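Local coordinates for protein probable ribosomal RNA small subunit methyltransferase (Thermus thermophilus, PDB 3DMF) that probably methylates ribosomal RNA of the small subunit, taking the methyl group from S-adenosylmethionine bound in its Rossmann-like domain, at residues D213-L218 / A363-L368; R235-L240 / I301-P306; A321-A326 / E352-F357. All blocks are in the same frame, centred on the assembly; numbering follows the deposited sequence.

How the interactions relate
All three contacts belong to one Rossmann-like methyltransferase domain and all reach S-adenosylmethionine. Interaction 2 pairs two central strands of its sheet; interaction 1 sets the start of helix 214-227 against the loop into strand 366-371, and interaction 3 packs helix 317-329 against helix 346-354. Their centres lie about 15 Å apart for interactions 1 and 2 and about 13 Å for 2 and 3. Asn305 ND2 joins the first two through a probable 3.0 Å hydrogen bond to Ser216 OG, the hydroxyl that holds the cofactor carboxylate. Phe322 joins the last two, its CD2 lying 3.1 Å from Thr304 OG1, while the ring edge meets the adenine.

Interaction 1: residues D213-L218 / A363-L368; sequences DPASLL and AEYKVL. With SAM (S-adenosylmethionine), chain H.
This contact lies at the N-terminal end of helix 214-227 in the Rossmann-like methyltransferase domain, where Ala215 sits on the ring of Tyr365 in the loop that leads into strand 366-371. The methyl CB of Ala215 is over the face of the ring, 3.6 Å from its centroid and only 14° off the ring normal, a CH-pi contact. Tyr365 has CG anti to its own carbonyl carbon (chi1 -47°), which carries the ring across the first turn of the helix. Pro214 then packs obliquely against the far half of the ring, CB to Tyr365 CE2 at 3.7 Å, while Leu218 CD2 comes in at the ring edge and rests against Tyr365 CB. The same leucine sets its CG against CG2 of Val367 at 3.9 Å, so the contact runs from the helix start into the strand. Val339 of neighbouring strand 334-340 touches Ala215, Tyr365 and Val367, tying the cluster to the sheet.

Asp213 and Ser216 both belong to binding sites seen in this protein. Asp213 is the N-cap: its OD2 accepts from Ala215 N at 3.0 Å, with the donor lying well above the carboxylate plane. Asp213 has also been seen to bind guanosine, as have Asn305 and Asn341, which lie close to this contact. Ser216 faces the other way from Tyr365 and holds the cofactor: OG, anti to the carbonyl carbon at chi1 -54°, gives its proton to the carboxylate O of S-adenosylmethionine at 2.6 Å and is in turn bonded to Asn305 ND2. At the outer end of the ring, one water donates to Asp213 OD1 at 2.6 Å and is hydrogen-bonded to Tyr365 OH at 2.5 Å.

Interaction 2: residues R235-L240 / I301-P306; sequences RQVLDL and IIVTNP. With SAM (S-adenosylmethionine), chain H.
Where this strand pair ends, a side chain takes over from the backbone: the hydroxyl OG1 of Thr304 donates to the carbonyl O of Leu240 at 2.9 Å, approaching with a tilt of 25° from the carbonyl plane. The strands are 236-240 and 299-304, parallel neighbours in the middle of the Rossmann-like methyltransferase sheet, their short axes 4.7 Å apart. Before the threonine, regular parallel pairing holds them: Ile301 N to Gln236 O, Leu238 N to Ile301 O, Val303 N to Leu238 O at 2.9 Å, and Leu240 N to Val303 O. The torsion that places OG1 anti to the backbone N of Thr304 (chi1 -173°) turns it onto the carbonyl of Leu240.

On one face of the sheet Val237 CG2 lies against Ile301 CB at 3.9 Å, and CG2 of Val303 touches CB of Asp239; helix 214-227 covers Ile301 and Val303 there. On the other face CD1 of Leu240 presses on CG2 of Ile302 at 3.7 Å, with helix 317-329 over them. Asp239 is buried, and its OD2 is satisfied by Thr248 OG1 beyond the strands.

The C-terminal ends open onto the cofactor. Asn305-Pro306 begins the Asn-Pro-Pro-Phe motif of amino-methyltransferases, which probably receives the target base. Asn305, seen to bind both S-adenosylmethionine and guanosine, has Ser216 as its amide partner, and its backbone N donates to a water lying near Asp239 OD1 and Leu240 O. The transferable methyl CE of S-adenosylmethionine lies 3.2 Å from Asn305 O and 3.5 Å from Pro306 O.

Interaction 3: residues A321-A326 / E352-F357; sequences AFVNVA and EKFGAF. With SAM (S-adenosylmethionine), chain H; SO4 (sulfate ion), chain C.
Residues 321-326 are a length of helix 317-329, and residues 352-357 take in the last turn of helix 346-354 and the loop after it, with the closest CA atoms, those of Asn324 and Lys353, 6.6 Å apart. Gly355 leaves the helix with a positive phi of 103°, a conformation that suits glycine, and turns the chain away toward strand 358-362. Two layers of side chains make the contact. In the inner one, the Phe354 ring reaches across to the helix, with CZ 4.3 Å from Ala326 CB and CE2 4.5 Å from Val323 CG1; Leu350 also packs on Val323. Both helices lie on the same side of the Rossmann-like sheet, where Ala326 touches Ile302 of strand 299-304.

The outer layer is polar. Lys353 runs its chain past Val323, CG to CG1 at 4.2 Å; a bend at chi2 (-59°) brings its far end alongside Asn324. That asparagine is modelled in two conformers, and its amide contacts here are those of one of them: NZ gives a weak bond of 3.3 Å to OD1, and ND2 donates to sulfate O3 at 2.8 Å, a tentative contact to an ion probably from the crystallisation liquor. The ammonium also forms a salt bridge with its neighbour Glu352 and donates to a water near the sulfate. Arg5 N holds the same sulfate. Helix 317-329 reaches the cofactor through Phe322: the edge of its ring points at the adenine of S-adenosylmethionine, N3 lying in the plane of the phenyl ring, 3.8 Å from CZ.

Interaction 1: residues D213-L218 / A363-L368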
loop_
_atom_site.group_PDB
_atom_site.type_symbol
_atom_site.label_atom_id
_atom_site.label_comp_id
_atom_site.label_asym_id
_atom_site.label_seq_id
_atom_site.Cartn_x
_atom_site.Cartn_y
_atom_site.Cartn_z
ATOM N N ASP A 213 -1.185 12.177 -11.204
ATOM C CA ASP A 213 -1.165 13.154 -10.131
ATOM C C ASP A 213 -0.394 14.410 -10.539
ATOM O O ASP A 213 0.713 14.311 -11.066
ATOM C CB ASP A 213 -0.554 12.583 -8.848
ATOM C CG ASP A 213 -0.743 13.540 -7.681
ATOM O OD1 ASP A 213 -1.882 13.708 -7.206
ATOM O OD2 ASP A 213 0.252 14.165 -7.284
ATOM N N PRO A 214 -0.990 15.597 -10.338
ATOM C CA PRO A 214 -0.244 16.806 -10.705
ATOM C C PRO A 214 1.146 16.921 -10.079
ATOM O O PRO A 214 2.055 17.466 -10.723
ATOM C CB PRO A 214 -1.153 17.943 -10.212
ATOM C CG PRO A 214 -2.516 17.345 -10.232
ATOM C CD PRO A 214 -2.353 15.904 -9.870
ATOM N N ALA A 215 1.329 16.422 -8.853
ATOM C CA ALA A 215 2.654 16.474 -8.218
ATOM C C ALA A 215 3.667 15.620 -8.984
ATOM O O ALA A 215 4.808 16.022 -9.187
ATOM C CB ALA A 215 2.574 16.020 -6.759
ATOM N N SER A 216 3.243 14.438 -9.412
ATOM C CA SER A 216 4.096 13.563 -10.188
ATOM C C SER A 216 4.511 14.183 -11.523
ATOM O O SER A 216 5.692 14.119 -11.927
ATOM C CB SER A 216 3.395 12.224 -10.398
ATOM O OG SER A 216 2.994 11.695 -9.135
ATOM N N LEU A 217 3.548 14.817 -12.198
ATOM C CA LEU A 217 3.841 15.557 -13.442
ATOM C C LEU A 217 4.873 16.648 -13.169
ATOM O O LEU A 217 5.837 16.809 -13.927
ATOM C CB LEU A 217 2.572 16.193 -14.025
ATOM C CG LEU A 217 1.529 15.227 -14.603
ATOM C CD1 LEU A 217 0.166 15.897 -14.801
ATOM C CD2 LEU A 217 2.026 14.600 -15.914
ATOM N N LEU A 218 4.658 17.414 -12.094
ATOM C CA LEU A 218 5.598 18.484 -11.723
ATOM C C LEU A 218 7.024 17.972 -11.502
ATOM O O LEU A 218 7.998 18.607 -11.906
ATOM C CB LEU A 218 5.100 19.236 -10.487
ATOM C CG LEU A 218 5.699 20.604 -10.171
ATOM C CD1 LEU A 218 5.356 21.658 -11.250
ATOM C CD2 LEU A 218 5.227 21.045 -8.779
ATOM N N ALA A 363 4.792 25.657 -6.341
ATOM C CA ALA A 363 3.467 26.247 -6.499
ATOM C C ALA A 363 2.448 25.351 -5.801
ATOM O O ALA A 363 2.373 25.362 -4.565
ATOM C CB ALA A 363 3.131 26.500 -7.980
ATOM N N GLU A 364 1.689 24.568 -6.558
ATOM C CA GLU A 364 0.726 23.667 -5.942
ATOM C C GLU A 364 1.470 22.611 -5.125
ATOM O O GLU A 364 0.991 22.183 -4.072
ATOM C CB GLU A 364 -0.201 23.036 -6.986
ATOM C CG GLU A 364 -0.981 24.052 -7.846
ATOM C CD GLU A 364 -1.569 25.213 -7.044
ATOM O OE1 GLU A 364 -2.197 24.969 -5.992
ATOM O OE2 GLU A 364 -1.410 26.376 -7.474
ATOM N N TYR A 365 2.648 22.223 -5.616
ATOM C CA TYR A 365 3.558 21.301 -4.896
ATOM C C TYR A 365 4.971 21.859 -4.985
ATOM O O TYR A 365 5.233 22.768 -5.785
ATOM C CB TYR A 365 3.505 19.869 -5.470
ATOM C CG TYR A 365 2.090 19.402 -5.676
ATOM C CD1 TYR A 365 1.392 18.736 -4.662
ATOM C CD2 TYR A 365 1.422 19.700 -6.865
ATOM C CE1 TYR A 365 0.053 18.354 -4.858
ATOM C CE2 TYR A 365 0.114 19.329 -7.063
ATOM C CZ TYR A 365 -0.565 18.666 -6.062
ATOM O OH TYR A 365 -1.872 18.309 -6.303
ATOM N N LYS A 366 5.870 21.368 -4.136
ATOM C CA LYS A 366 7.293 21.709 -4.267
ATOM C C LYS A 366 8.102 20.499 -4.709
ATOM O O LYS A 366 7.876 19.385 -4.242
ATOM C CB LYS A 366 7.886 22.306 -2.979
ATOM C CG LYS A 366 7.822 21.425 -1.752
ATOM C CD LYS A 366 8.294 22.206 -0.525
ATOM C CE LYS A 366 8.128 21.342 0.719
ATOM N NZ LYS A 366 8.307 22.175 1.943
ATOM N N VAL A 367 9.022 20.736 -5.634
ATOM C CA VAL A 367 9.996 19.719 -6.044
ATOM C C VAL A 367 11.336 20.100 -5.448
ATOM O O VAL A 367 11.868 21.182 -5.722
ATOM C CB VAL A 367 10.118 19.585 -7.573
ATOM C CG1 VAL A 367 11.126 18.479 -7.931
ATOM C CG2 VAL A 367 8.765 19.259 -8.185
ATOM N N LEU A 368 11.844 19.200 -4.611
ATOM C CA LEU A 368 13.116 19.372 -3.949
ATOM C C LEU A 368 14.140 18.474 -4.617
ATOM O O LEU A 368 13.809 17.407 -5.142
ATOM C CB LEU A 368 12.996 19.044 -2.457
ATOM C CG LEU A 368 12.044 19.950 -1.654
ATOM C CD1 LEU A 368 11.923 19.452 -0.214
ATOM C CD2 LEU A 368 12.435 21.440 -1.701
HETATM N N SAM H . 4.992 7.107 -7.810
HETATM C CA SAM H . 3.505 7.025 -7.972
HETATM C C SAM H . 2.984 8.322 -8.585
HETATM O O SAM H . 3.729 9.296 -8.583
HETATM O OXT SAM H . 1.848 8.366 -9.033
HETATM C CB SAM H . 2.772 6.799 -6.648
HETATM C CG SAM H . 3.021 7.882 -5.586
HETATM S SD SAM H . 2.022 7.672 -4.081
HETATM C CE SAM H . 2.017 9.362 -3.421
HETATM C "C5'" SAM H . 3.175 6.903 -2.911
HETATM C "C4'" SAM H . 3.357 5.399 -3.145
HETATM O "O4'" SAM H . 4.163 4.927 -2.061
HETATM C "C3'" SAM H . 2.055 4.576 -3.186
HETATM O "O3'" SAM H . 1.997 3.845 -4.378
HETATM C "C2'" SAM H . 2.210 3.686 -1.948
HETATM O "O2'" SAM H . 1.509 2.439 -1.983
HETATM C "C1'" SAM H . 3.723 3.600 -1.843
HETATM N N9 SAM H . 4.185 3.136 -0.526
HETATM C C8 SAM H . 3.607 3.311 0.712
HETATM N N7 SAM H . 4.398 2.704 1.645
HETATM C C5 SAM H . 5.451 2.139 1.002
HETATM C C6 SAM H . 6.537 1.380 1.436
HETATM N N6 SAM H . 6.728 1.010 2.706
HETATM N N1 SAM H . 7.445 0.975 0.485
HETATM C C2 SAM H . 7.305 1.247 -0.850
HETATM N N3 SAM H . 6.214 1.970 -1.314
HETATM C C4 SAM H . 5.326 2.409 -0.361
HETATM O O HOH W 1 -2.739 15.925 -6.128
#

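Interaction 2: residues R235-L240 / I301-P306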
loop_
_atom_site.group_PDB
_atom_site.type_symbol
_atom_site.label_atom_id
_atom_site.label_comp_id
_atom_site.label_asym_id
_atom_site.label_seq_id
_atom_site.Cartn_x
_atom_site.Cartn_y
_atom_site.Cartn_z
ATOM N N ARG A 235 20.884 5.614 -17.531
ATOM C CA ARG A 235 21.118 5.820 -16.107
ATOM C C ARG A 235 20.250 4.855 -15.302
ATOM O O ARG A 235 19.141 4.508 -15.712
ATOM C CB ARG A 235 20.804 7.270 -15.688
ATOM C CG ARG A 235 21.447 8.377 -16.553
ATOM C CD ARG A 235 22.945 8.412 -16.409
ATOM N NE ARG A 235 23.478 9.773 -16.474
ATOM C CZ ARG A 235 23.828 10.495 -15.410
ATOM N NH1 ARG A 235 23.700 9.994 -14.184
ATOM N NH2 ARG A 235 24.310 11.725 -15.567
ATOM N N GLN A 236 20.774 4.412 -14.164
ATOM C CA GLN A 236 20.015 3.556 -13.253
ATOM C C GLN A 236 19.198 4.393 -12.299
ATOM O O GLN A 236 19.742 5.215 -11.551
ATOM C CB GLN A 236 20.950 2.650 -12.474
ATOM C CG GLN A 236 21.592 1.586 -13.359
ATOM C CD GLN A 236 22.712 0.857 -12.666
ATOM O OE1 GLN A 236 23.313 1.372 -11.726
ATOM N NE2 GLN A 236 23.013 -0.346 -13.137
ATOM N N VAL A 237 17.886 4.159 -12.333
ATOM C CA VAL A 237 16.921 4.954 -11.578
ATOM C C VAL A 237 16.183 4.075 -10.578
ATOM O O VAL A 237 15.776 2.983 -10.921
ATOM C CB VAL A 237 15.879 5.612 -12.527
ATOM C CG1 VAL A 237 14.749 6.335 -11.749
ATOM C CG2 VAL A 237 16.571 6.568 -13.498
ATOM N N LEU A 238 16.016 4.572 -9.353
ATOM C CA LEU A 238 15.127 3.951 -8.368
ATOM C C LEU A 238 13.930 4.868 -8.141
ATOM O O LEU A 238 14.108 6.065 -7.880
ATOM C CB LEU A 238 15.835 3.732 -7.039
ATOM C CG LEU A 238 15.043 3.005 -5.926
ATOM C CD1 LEU A 238 14.602 1.577 -6.373
ATOM C CD2 LEU A 238 15.916 2.950 -4.664
ATOM N N ASP A 239 12.730 4.303 -8.275
ATOM C CA ASP A 239 11.465 5.035 -8.061
ATOM C C ASP A 239 10.893 4.501 -6.757
ATOM O O ASP A 239 10.440 3.349 -6.696
ATOM C CB ASP A 239 10.507 4.784 -9.249
ATOM C CG ASP A 239 9.171 5.483 -9.120
ATOM O OD1 ASP A 239 8.919 6.123 -8.085
ATOM O OD2 ASP A 239 8.359 5.376 -10.079
ATOM N N LEU A 240 10.988 5.310 -5.708
ATOM C CA LEU A 240 10.523 4.890 -4.374
ATOM C C LEU A 240 9.024 5.113 -4.246
ATOM O O LEU A 240 8.545 6.253 -4.254
ATOM C CB LEU A 240 11.262 5.684 -3.274
ATOM C CG LEU A 240 12.753 5.388 -3.100
ATOM C CD1 LEU A 240 13.403 6.494 -2.281
ATOM C CD2 LEU A 240 12.974 4.030 -2.427
ATOM N N ILE A 301 20.065 8.050 -10.257
ATOM C CA ILE A 301 18.964 8.979 -10.023
ATOM C C ILE A 301 17.960 8.262 -9.140
ATOM O O ILE A 301 17.657 7.102 -9.383
ATOM C CB ILE A 301 18.269 9.387 -11.348
ATOM C CG1 ILE A 301 19.297 10.015 -12.313
ATOM C CG2 ILE A 301 17.136 10.375 -11.099
ATOM C CD1 ILE A 301 18.795 10.204 -13.742
ATOM N N ILE A 302 17.455 8.951 -8.118
ATOM C CA ILE A 302 16.333 8.416 -7.332
ATOM C C ILE A 302 15.204 9.435 -7.342
ATOM O O ILE A 302 15.462 10.621 -7.191
ATOM C CB ILE A 302 16.788 7.992 -5.904
ATOM C CG1 ILE A 302 17.841 6.877 -6.028
ATOM C CG2 ILE A 302 15.587 7.527 -5.052
ATOM C CD1 ILE A 302 18.414 6.367 -4.701
ATOM N N VAL A 303 13.972 8.974 -7.585
ATOM C CA VAL A 303 12.798 9.855 -7.655
ATOM C C VAL A 303 11.730 9.353 -6.719
ATOM O O VAL A 303 11.629 8.146 -6.500
ATOM C CB VAL A 303 12.197 9.971 -9.099
ATOM C CG1 VAL A 303 13.194 10.594 -10.050
ATOM C CG2 VAL A 303 11.689 8.626 -9.607
ATOM N N THR A 304 10.937 10.271 -6.177
ATOM C CA THR A 304 9.815 9.868 -5.341
ATOM C C THR A 304 8.745 10.933 -5.206
ATOM O O THR A 304 9.049 12.115 -5.027
ATOM C CB THR A 304 10.287 9.395 -3.927
ATOM O OG1 THR A 304 9.169 8.856 -3.205
ATOM C CG2 THR A 304 10.932 10.540 -3.085
ATOM N N ASN A 305 7.498 10.480 -5.333
ATOM C CA ASN A 305 6.338 11.182 -4.782
ATOM C C ASN A 305 5.928 10.363 -3.541
ATOM O O ASN A 305 5.222 9.359 -3.675
ATOM C CB ASN A 305 5.205 11.262 -5.814
ATOM C CG ASN A 305 4.019 12.020 -5.297
ATOM O OD1 ASN A 305 3.976 12.376 -4.118
ATOM N ND2 ASN A 305 3.043 12.291 -6.168
ATOM N N PRO A 306 6.414 10.737 -2.340
ATOM C CA PRO A 306 6.197 9.885 -1.162
ATOM C C PRO A 306 4.765 9.915 -0.670
ATOM O O PRO A 306 4.031 10.871 -0.958
ATOM C CB PRO A 306 7.145 10.485 -0.090
ATOM C CG PRO A 306 7.980 11.449 -0.777
ATOM C CD PRO A 306 7.235 11.914 -2.011
HETATM N N SAM H . 4.992 7.107 -7.810
HETATM C CA SAM H . 3.505 7.025 -7.972
HETATM C C SAM H . 2.984 8.322 -8.585
HETATM O O SAM H . 3.729 9.296 -8.583
HETATM O OXT SAM H . 1.848 8.366 -9.033
HETATM C CB SAM H . 2.772 6.799 -6.648
HETATM C CG SAM H . 3.021 7.882 -5.586
HETATM S SD SAM H . 2.022 7.672 -4.081
HETATM C CE SAM H . 2.017 9.362 -3.421
HETATM C "C5'" SAM H . 3.175 6.903 -2.911
HETATM C "C4'" SAM H . 3.357 5.399 -3.145
HETATM O "O4'" SAM H . 4.163 4.927 -2.061
HETATM C "C3'" SAM H . 2.055 4.576 -3.186
HETATM O "O3'" SAM H . 1.997 3.845 -4.378
HETATM C "C2'" SAM H . 2.210 3.686 -1.948
HETATM O "O2'" SAM H . 1.509 2.439 -1.983
HETATM C "C1'" SAM H . 3.723 3.600 -1.843
HETATM N N9 SAM H . 4.185 3.136 -0.526
HETATM C C8 SAM H . 3.607 3.311 0.712
HETATM N N7 SAM H . 4.398 2.704 1.645
HETATM C C5 SAM H . 5.451 2.139 1.002
HETATM C C6 SAM H . 6.537 1.380 1.436
HETATM N N6 SAM H . 6.728 1.010 2.706
HETATM N N1 SAM H . 7.445 0.975 0.485
HETATM C C2 SAM H . 7.305 1.247 -0.850
HETATM N N3 SAM H . 6.214 1.970 -1.314
HETATM C C4 SAM H . 5.326 2.409 -0.361
HETATM O O HOH W 2 7.304 7.691 -6.343
#

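Interaction 3: residues A321-A326 / E352-F357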
loop_
_atom_site.group_PDB
_atom_site.type_symbol
_atom_site.label_atom_id
_atom_site.label_comp_id
_atom_site.label_asym_id
_atom_site.label_seq_id
_atom_site.Cartn_x
_atom_site.Cartn_y
_atom_site.Cartn_z
ATOM N N ALA A 321 11.792 7.406 5.749
ATOM C CA ALA A 321 12.667 6.310 5.314
ATOM C C ALA A 321 13.045 6.446 3.843
ATOM O O ALA A 321 14.182 6.133 3.469
ATOM C CB ALA A 321 12.015 4.948 5.566
ATOM N N PHE A 322 12.107 6.918 3.011
ATOM C CA PHE A 322 12.427 7.153 1.594
ATOM C C PHE A 322 13.654 8.066 1.440
ATOM O O PHE A 322 14.560 7.796 0.636
ATOM C CB PHE A 322 11.248 7.798 0.850
ATOM C CG PHE A 322 10.188 6.820 0.395
ATOM C CD1 PHE A 322 10.127 5.494 0.859
ATOM C CD2 PHE A 322 9.228 7.241 -0.516
ATOM C CE1 PHE A 322 9.119 4.642 0.409
ATOM C CE2 PHE A 322 8.245 6.398 -0.978
ATOM C CZ PHE A 322 8.183 5.083 -0.508
ATOM N N VAL A 323 13.653 9.166 2.190
ATOM C CA VAL A 323 14.771 10.122 2.137
ATOM C C VAL A 323 16.084 9.489 2.581
ATOM O O VAL A 323 17.104 9.648 1.910
ATOM C CB VAL A 323 14.464 11.391 2.961
ATOM C CG1 VAL A 323 15.685 12.334 2.988
ATOM C CG2 VAL A 323 13.240 12.094 2.362
ATOM N N ASN A 324 16.042 8.773 3.705
ATOM C CA ASN A 324 17.222 8.099 4.266
ATOM C C ASN A 324 17.787 7.075 3.281
ATOM O O ASN A 324 18.995 7.017 3.041
ATOM C CB ASN A 324 16.845 7.403 5.582
ATOM C CG ASN A 324 18.025 7.242 6.543
ATOM O OD1 ASN A 324 19.136 7.723 6.296
ATOM N ND2 ASN A 324 17.772 6.568 7.662
ATOM N N VAL A 325 16.895 6.277 2.700
ATOM C CA VAL A 325 17.261 5.253 1.734
ATOM C C VAL A 325 17.818 5.881 0.457
ATOM O O VAL A 325 18.806 5.411 -0.096
ATOM C CB VAL A 325 16.042 4.338 1.443
ATOM C CG1 VAL A 325 16.241 3.545 0.159
ATOM C CG2 VAL A 325 15.801 3.418 2.640
ATOM N N ALA A 326 17.201 6.982 0.015
ATOM C CA ALA A 326 17.681 7.689 -1.164
ATOM C C ALA A 326 19.131 8.104 -1.013
ATOM O O ALA A 326 19.941 7.886 -1.914
ATOM C CB ALA A 326 16.837 8.913 -1.444
ATOM N N GLU A 352 20.059 17.276 6.385
ATOM C CA GLU A 352 20.721 16.301 7.257
ATOM C C GLU A 352 21.374 15.167 6.463
ATOM O O GLU A 352 22.536 14.817 6.705
ATOM C CB GLU A 352 19.723 15.751 8.275
ATOM C CG GLU A 352 20.238 14.588 9.114
ATOM C CD GLU A 352 19.144 13.919 9.907
ATOM O OE1 GLU A 352 17.957 14.306 9.753
ATOM O OE2 GLU A 352 19.471 12.990 10.682
ATOM N N LYS A 353 20.638 14.609 5.507
ATOM C CA LYS A 353 21.077 13.405 4.812
ATOM C C LYS A 353 21.992 13.657 3.622
ATOM O O LYS A 353 22.761 12.758 3.249
ATOM C CB LYS A 353 19.882 12.552 4.371
ATOM C CG LYS A 353 18.985 12.076 5.514
ATOM C CD LYS A 353 19.752 11.246 6.530
ATOM C CE LYS A 353 18.856 10.829 7.695
ATOM N NZ LYS A 353 19.590 10.002 8.693
ATOM N N PHE A 354 21.886 14.846 3.022
ATOM C CA PHE A 354 22.659 15.200 1.821
ATOM C C PHE A 354 23.658 16.329 2.042
ATOM O O PHE A 354 24.675 16.397 1.347
ATOM C CB PHE A 354 21.730 15.571 0.659
ATOM C CG PHE A 354 20.983 14.408 0.093
ATOM C CD1 PHE A 354 21.540 13.624 -0.917
ATOM C CD2 PHE A 354 19.719 14.092 0.568
ATOM C CE1 PHE A 354 20.836 12.525 -1.444
ATOM C CE2 PHE A 354 19.022 13.009 0.057
ATOM C CZ PHE A 354 19.577 12.229 -0.959
ATOM N N GLY A 355 23.354 17.219 2.983
ATOM C CA GLY A 355 24.222 18.352 3.291
ATOM C C GLY A 355 23.731 19.669 2.718
ATOM O O GLY A 355 24.098 20.742 3.206
ATOM N N ALA A 356 22.914 19.585 1.668
ATOM C CA ALA A 356 22.385 20.759 0.963
ATOM C C ALA A 356 21.217 20.298 0.106
ATOM O O ALA A 356 21.081 19.108 -0.155
ATOM C CB ALA A 356 23.452 21.386 0.085
ATOM N N PHE A 357 20.391 21.239 -0.344
ATOM C CA PHE A 357 19.275 20.907 -1.226
ATOM C C PHE A 357 18.887 22.138 -2.023
ATOM O O PHE A 357 19.273 23.270 -1.689
ATOM C CB PHE A 357 18.053 20.391 -0.427
ATOM C CG PHE A 357 17.339 21.479 0.328
ATOM C CD1 PHE A 357 16.291 22.186 -0.263
ATOM C CD2 PHE A 357 17.761 21.842 1.606
ATOM C CE1 PHE A 357 15.661 23.221 0.418
ATOM C CE2 PHE A 357 17.148 22.890 2.297
ATOM C CZ PHE A 357 16.098 23.588 1.701
HETATM N N SAM H . 4.992 7.107 -7.810
HETATM C CA SAM H . 3.505 7.025 -7.972
HETATM C C SAM H . 2.984 8.322 -8.585
HETATM O O SAM H . 3.729 9.296 -8.583
HETATM O OXT SAM H . 1.848 8.366 -9.033
HETATM C CB SAM H . 2.772 6.799 -6.648
HETATM C CG SAM H . 3.021 7.882 -5.586
HETATM S SD SAM H . 2.022 7.672 -4.081
HETATM C CE SAM H . 2.017 9.362 -3.421
HETATM C "C5'" SAM H . 3.175 6.903 -2.911
HETATM C "C4'" SAM H . 3.357 5.399 -3.145
HETATM O "O4'" SAM H . 4.163 4.927 -2.061
HETATM C "C3'" SAM H . 2.055 4.576 -3.186
HETATM O "O3'" SAM H . 1.997 3.845 -4.378
HETATM C "C2'" SAM H . 2.210 3.686 -1.948
HETATM O "O2'" SAM H . 1.509 2.439 -1.983
HETATM C "C1'" SAM H . 3.723 3.600 -1.843
HETATM N N9 SAM H . 4.185 3.136 -0.526
HETATM C C8 SAM H . 3.607 3.311 0.712
HETATM N N7 SAM H . 4.398 2.704 1.645
HETATM C C5 SAM H . 5.451 2.139 1.002
HETATM C C6 SAM H . 6.537 1.380 1.436
HETATM N N6 SAM H . 6.728 1.010 2.706
HETATM N N1 SAM H . 7.445 0.975 0.485
HETATM C C2 SAM H . 7.305 1.247 -0.850
HETATM N N3 SAM H . 6.214 1.970 -1.314
HETATM C C4 SAM H . 5.326 2.409 -0.361
HETATM S S SO4 C . 21.140 5.546 8.670
HETATM O O1 SO4 C . 20.557 4.213 8.820
HETATM O O2 SO4 C . 21.480 5.788 7.266
HETATM O O3 SO4 C . 20.182 6.554 9.080
HETATM O O4 SO4 C . 22.319 5.652 9.528
HETATM O O HOH W 3 21.913 8.964 7.201
#